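Putative PLP-dependent aminotransferase (Bacillus cereus ATCC 10987, PDB 3JU7) probably acts as a pyridoxal phosphate-dependent aminotransferase of the DegT/DnrJ/EryC1/StrS family and also binds calcium. Local coordinates at residues I70-P84 with A94-I107. Sequence-based numbering, arbitrary orientation.
Sequences IQLKKRKKGKYALMP and AAIWCGLEPYFIDI
Tyr80 and Tyr103 meet on one face of a parallel sheet, where strand 80-84 pairs with strand 101-105. Tyr80 CB lies 4.0 Å from Tyr103 CB and also near Glu101 O. Beyond it the ring enters a T-shaped stack, planes 89° apart. Tyr103 presents its edge, and its CD2 stands over the centre of the Tyr80 ring. That atom is 3.7 Å from Tyr80 CD1, almost as close to CG, and slightly farther from CD2 and CZ. Tyr80 CE1 has Glu101 OE1 at 3.6 Å, near the ring plane. Lys79 CG covers the opposite ring face. The hydroxyl of Tyr103 is hydrogen-bonded to Lys122 NZ.

Five backbone hydrogen bonds run along the pair, the first from Glu101 N to Lys79 O, just before strand 80-84. On the other face, Ala95 CB touches Ala81 CB and the CE of selenomethionine Met83, each at 3.7 Å. A bend at chi3 (62°) sets that CE there. Helix 90-97 thus packs on the sheet as the crossover of a beta-alpha-beta unit. It ends in a Schellman motif at Gly99. Leu100 CD1 and Cys98 SG pack on Ile70 CG2 at 3.8 and 3.6 Å. Lys74 NZ donates to Cys98 O at 2.7 Å, in the carbonyl plane. Apolar packing therefore dominates, backbone bonds fix the strand register, and one lysine holds the carbonyl just past the helix.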
# COMPACT_ATOMS: atom_id res chain seq x y z
N ILE A 70 -13.54 2.60 -3.96
CA ILE A 70 -14.05 3.17 -5.21
C ILE A 70 -14.11 2.12 -6.32
O ILE A 70 -15.12 2.00 -7.01
CB ILE A 70 -13.16 4.36 -5.66
CG1 ILE A 70 -13.41 5.56 -4.74
CG2 ILE A 70 -13.39 4.75 -7.16
CD1 ILE A 70 -12.25 6.51 -4.65
N GLN A 71 -13.03 1.35 -6.48
CA GLN A 71 -12.97 0.25 -7.46
C GLN A 71 -14.13 -0.74 -7.22
O GLN A 71 -14.81 -1.08 -8.16
CB GLN A 71 -11.62 -0.48 -7.39
CG GLN A 71 -11.51 -1.64 -8.37
CD GLN A 71 -11.67 -1.22 -9.83
OE1 GLN A 71 -11.25 -0.13 -10.22
NE2 GLN A 71 -12.30 -2.06 -10.63
N LEU A 72 -14.37 -1.18 -5.99
CA LEU A 72 -15.51 -2.08 -5.71
C LEU A 72 -16.87 -1.46 -6.00
O LEU A 72 -17.75 -2.08 -6.57
CB LEU A 72 -15.50 -2.54 -4.23
CG LEU A 72 -16.69 -3.38 -3.78
CD1 LEU A 72 -16.67 -4.71 -4.51
CD2 LEU A 72 -16.68 -3.55 -2.26
N LYS A 73 -17.06 -0.22 -5.57
CA LYS A 73 -18.38 0.38 -5.50
C LYS A 73 -18.74 1.22 -6.72
O LYS A 73 -19.89 1.51 -6.92
CB LYS A 73 -18.44 1.23 -4.23
CG LYS A 73 -18.58 0.38 -2.98
CD LYS A 73 -18.85 1.15 -1.72
CE LYS A 73 -20.15 1.97 -1.74
NZ LYS A 73 -21.38 1.24 -1.41
N LYS A 74 -17.78 1.61 -7.54
CA LYS A 74 -18.13 2.46 -8.66
C LYS A 74 -19.13 1.80 -9.65
O LYS A 74 -19.07 0.62 -9.94
CB LYS A 74 -16.88 2.93 -9.42
CG LYS A 74 -16.12 1.79 -10.06
CD LYS A 74 -14.79 2.19 -10.74
CE LYS A 74 -14.31 1.03 -11.59
NZ LYS A 74 -13.20 1.42 -12.43
N ARG A 75 -20.02 2.61 -10.20
CA ARG A 75 -20.92 2.12 -11.23
C ARG A 75 -20.11 1.94 -12.49
O ARG A 75 -19.36 2.83 -12.91
CB ARG A 75 -22.08 3.07 -11.44
CG ARG A 75 -22.82 3.31 -10.15
CD ARG A 75 -24.15 3.88 -10.35
NE ARG A 75 -24.10 5.10 -11.12
CZ ARG A 75 -25.16 5.87 -11.34
NH1 ARG A 75 -26.35 5.53 -10.85
NH2 ARG A 75 -25.03 6.99 -12.06
N LYS A 76 -20.25 0.76 -13.07
CA LYS A 76 -19.34 0.30 -14.11
C LYS A 76 -19.45 1.12 -15.40
O LYS A 76 -18.51 1.17 -16.16
CB LYS A 76 -19.52 -1.22 -14.35
CG LYS A 76 -18.89 -2.10 -13.22
N LYS A 77 -20.55 1.79 -15.64
CA LYS A 77 -20.65 2.58 -16.84
C LYS A 77 -20.26 4.06 -16.62
O LYS A 77 -20.14 4.80 -17.58
CB LYS A 77 -22.05 2.43 -17.45
CG LYS A 77 -22.33 1.03 -18.03
N GLY A 78 -20.04 4.47 -15.37
CA GLY A 78 -19.77 5.87 -15.05
C GLY A 78 -18.34 6.31 -15.34
O GLY A 78 -17.41 5.50 -15.41
N LYS A 79 -18.17 7.61 -15.51
CA LYS A 79 -16.92 8.22 -15.91
C LYS A 79 -16.34 9.11 -14.78
O LYS A 79 -15.14 9.31 -14.68
CB LYS A 79 -17.22 9.07 -17.14
CG LYS A 79 -16.11 10.03 -17.54
CD LYS A 79 -16.41 10.70 -18.86
CE LYS A 79 -15.17 11.42 -19.38
NZ LYS A 79 -15.40 12.15 -20.66
N TYR A 80 -17.20 9.67 -13.95
CA TYR A 80 -16.77 10.69 -13.00
C TYR A 80 -16.92 10.28 -11.52
O TYR A 80 -17.87 9.56 -11.14
CB TYR A 80 -17.62 11.94 -13.21
CG TYR A 80 -17.53 12.55 -14.58
CD1 TYR A 80 -16.34 13.11 -15.02
CD2 TYR A 80 -18.62 12.59 -15.42
CE1 TYR A 80 -16.26 13.70 -16.25
CE2 TYR A 80 -18.53 13.15 -16.67
CZ TYR A 80 -17.34 13.72 -17.07
OH TYR A 80 -17.20 14.30 -18.31
N ALA A 81 -16.00 10.76 -10.70
CA ALA A 81 -16.12 10.69 -9.24
C ALA A 81 -16.43 12.12 -8.76
O ALA A 81 -15.57 13.01 -8.90
CB ALA A 81 -14.81 10.19 -8.60
N LEU A 82 -17.64 12.36 -8.27
CA LEU A 82 -18.03 13.72 -7.82
C LEU A 82 -17.49 13.90 -6.39
O LEU A 82 -17.77 13.08 -5.50
CB LEU A 82 -19.55 13.90 -7.84
CG LEU A 82 -20.21 14.20 -9.18
CD1 LEU A 82 -19.66 13.32 -10.32
CD2 LEU A 82 -21.71 14.08 -8.99
N MSE A 83 -16.65 14.91 -6.20
CA MSE A 83 -16.00 15.15 -4.92
C MSE A 83 -15.68 16.63 -4.78
O MSE A 83 -15.67 17.37 -5.74
CB MSE A 83 -14.70 14.35 -4.82
CG MSE A 83 -13.70 14.71 -5.93
SE MSE A 83 -12.02 13.76 -5.88
CE MSE A 83 -12.65 11.95 -6.13
N PRO A 84 -15.38 17.06 -3.57
CA PRO A 84 -14.90 18.42 -3.41
C PRO A 84 -13.49 18.60 -3.96
O PRO A 84 -12.74 17.61 -4.04
CB PRO A 84 -14.89 18.60 -1.90
CG PRO A 84 -14.64 17.20 -1.39
CD PRO A 84 -15.52 16.36 -2.27
N ALA A 94 -6.94 8.78 -5.81
CA ALA A 94 -7.58 7.48 -5.65
C ALA A 94 -8.55 7.22 -6.82
O ALA A 94 -8.56 6.12 -7.37
CB ALA A 94 -8.27 7.39 -4.33
N ALA A 95 -9.30 8.26 -7.25
CA ALA A 95 -10.30 8.10 -8.30
C ALA A 95 -9.64 7.84 -9.67
O ALA A 95 -10.09 6.97 -10.45
CB ALA A 95 -11.24 9.34 -8.39
N ILE A 96 -8.59 8.61 -9.93
CA ILE A 96 -7.86 8.54 -11.17
C ILE A 96 -7.24 7.13 -11.34
O ILE A 96 -7.25 6.59 -12.42
CB ILE A 96 -6.74 9.63 -11.22
CG1 ILE A 96 -7.34 11.02 -11.26
CG2 ILE A 96 -5.86 9.43 -12.41
CD1 ILE A 96 -6.32 12.18 -11.07
N TRP A 97 -6.74 6.54 -10.25
CA TRP A 97 -6.19 5.18 -10.30
C TRP A 97 -7.30 4.14 -10.60
O TRP A 97 -7.02 3.07 -11.14
CB TRP A 97 -5.47 4.81 -9.00
CG TRP A 97 -4.04 5.21 -8.89
CD1 TRP A 97 -3.55 6.31 -8.25
CD2 TRP A 97 -2.89 4.50 -9.39
NE1 TRP A 97 -2.18 6.34 -8.33
CE2 TRP A 97 -1.74 5.24 -9.02
CE3 TRP A 97 -2.72 3.32 -10.10
CZ2 TRP A 97 -0.45 4.85 -9.36
CZ3 TRP A 97 -1.42 2.91 -10.42
CH2 TRP A 97 -0.31 3.68 -10.06
N CYS A 98 -8.55 4.43 -10.21
CA CYS A 98 -9.68 3.56 -10.55
C CYS A 98 -10.21 3.83 -11.94
O CYS A 98 -11.25 3.32 -12.33
CB CYS A 98 -10.77 3.71 -9.54
SG CYS A 98 -10.30 3.05 -7.91
N GLY A 99 -9.53 4.69 -12.68
CA GLY A 99 -9.95 5.00 -14.02
C GLY A 99 -11.05 6.02 -14.12
O GLY A 99 -11.68 6.12 -15.14
N LEU A 100 -11.29 6.80 -13.09
CA LEU A 100 -12.32 7.83 -13.17
C LEU A 100 -11.71 9.19 -13.28
O LEU A 100 -10.52 9.39 -12.99
CB LEU A 100 -13.19 7.81 -11.93
CG LEU A 100 -13.77 6.42 -11.70
CD1 LEU A 100 -14.44 6.46 -10.39
CD2 LEU A 100 -14.72 6.09 -12.87
N GLU A 101 -12.51 10.15 -13.73
CA GLU A 101 -12.10 11.53 -13.72
C GLU A 101 -12.74 12.17 -12.50
O GLU A 101 -13.94 12.02 -12.27
CB GLU A 101 -12.60 12.26 -14.96
CG GLU A 101 -11.90 11.89 -16.20
CD GLU A 101 -12.24 12.82 -17.36
OE1 GLU A 101 -12.74 13.95 -17.15
OE2 GLU A 101 -11.99 12.41 -18.49
N PRO A 102 -11.96 12.89 -11.71
CA PRO A 102 -12.66 13.69 -10.72
C PRO A 102 -13.53 14.73 -11.42
O PRO A 102 -13.22 15.17 -12.55
CB PRO A 102 -11.52 14.36 -9.93
CG PRO A 102 -10.30 13.45 -10.19
CD PRO A 102 -10.50 12.97 -11.59
N TYR A 103 -14.65 15.05 -10.78
CA TYR A 103 -15.54 16.15 -11.17
C TYR A 103 -15.80 16.97 -9.91
O TYR A 103 -16.52 16.52 -8.98
CB TYR A 103 -16.85 15.61 -11.73
CG TYR A 103 -17.64 16.61 -12.58
CD1 TYR A 103 -18.07 17.84 -12.08
CD2 TYR A 103 -17.96 16.30 -13.90
CE1 TYR A 103 -18.81 18.71 -12.86
CE2 TYR A 103 -18.69 17.18 -14.68
CZ TYR A 103 -19.10 18.37 -14.16
OH TYR A 103 -19.81 19.21 -14.99
N PHE A 104 -15.21 18.16 -9.84
CA PHE A 104 -15.20 18.89 -8.58
C PHE A 104 -16.49 19.70 -8.34
O PHE A 104 -17.01 20.38 -9.25
CB PHE A 104 -13.99 19.81 -8.50
CG PHE A 104 -12.67 19.10 -8.54
CD1 PHE A 104 -12.29 18.24 -7.51
CD2 PHE A 104 -11.78 19.32 -9.57
CE1 PHE A 104 -11.06 17.61 -7.53
CE2 PHE A 104 -10.55 18.68 -9.60
CZ PHE A 104 -10.20 17.82 -8.58
N ILE A 105 -16.96 19.64 -7.08
CA ILE A 105 -18.20 20.26 -6.63
C ILE A 105 -17.84 21.28 -5.53
O ILE A 105 -17.10 20.96 -4.56
CB ILE A 105 -19.15 19.16 -6.03
CG1 ILE A 105 -19.33 17.98 -7.01
CG2 ILE A 105 -20.54 19.73 -5.52
CD1 ILE A 105 -19.86 18.33 -8.39
N ASP A 106 -18.41 22.49 -5.64
CA ASP A 106 -18.19 23.53 -4.64
C ASP A 106 -18.62 23.14 -3.21
O ASP A 106 -19.46 22.25 -3.02
CB ASP A 106 -18.95 24.78 -5.03
CG ASP A 106 -18.23 26.04 -4.62
OD1 ASP A 106 -17.02 25.97 -4.25
OD2 ASP A 106 -18.87 27.10 -4.74
N ILE A 107 -18.07 23.85 -2.23
CA ILE A 107 -18.38 23.58 -0.81
C ILE A 107 -19.25 24.72 -0.21
O ILE A 107 -19.30 25.82 -0.75
CB ILE A 107 -17.07 23.44 0.04
CG1 ILE A 107 -16.12 24.65 -0.14
CG2 ILE A 107 -16.30 22.17 -0.36
CD1 ILE A 107 -15.04 24.74 0.96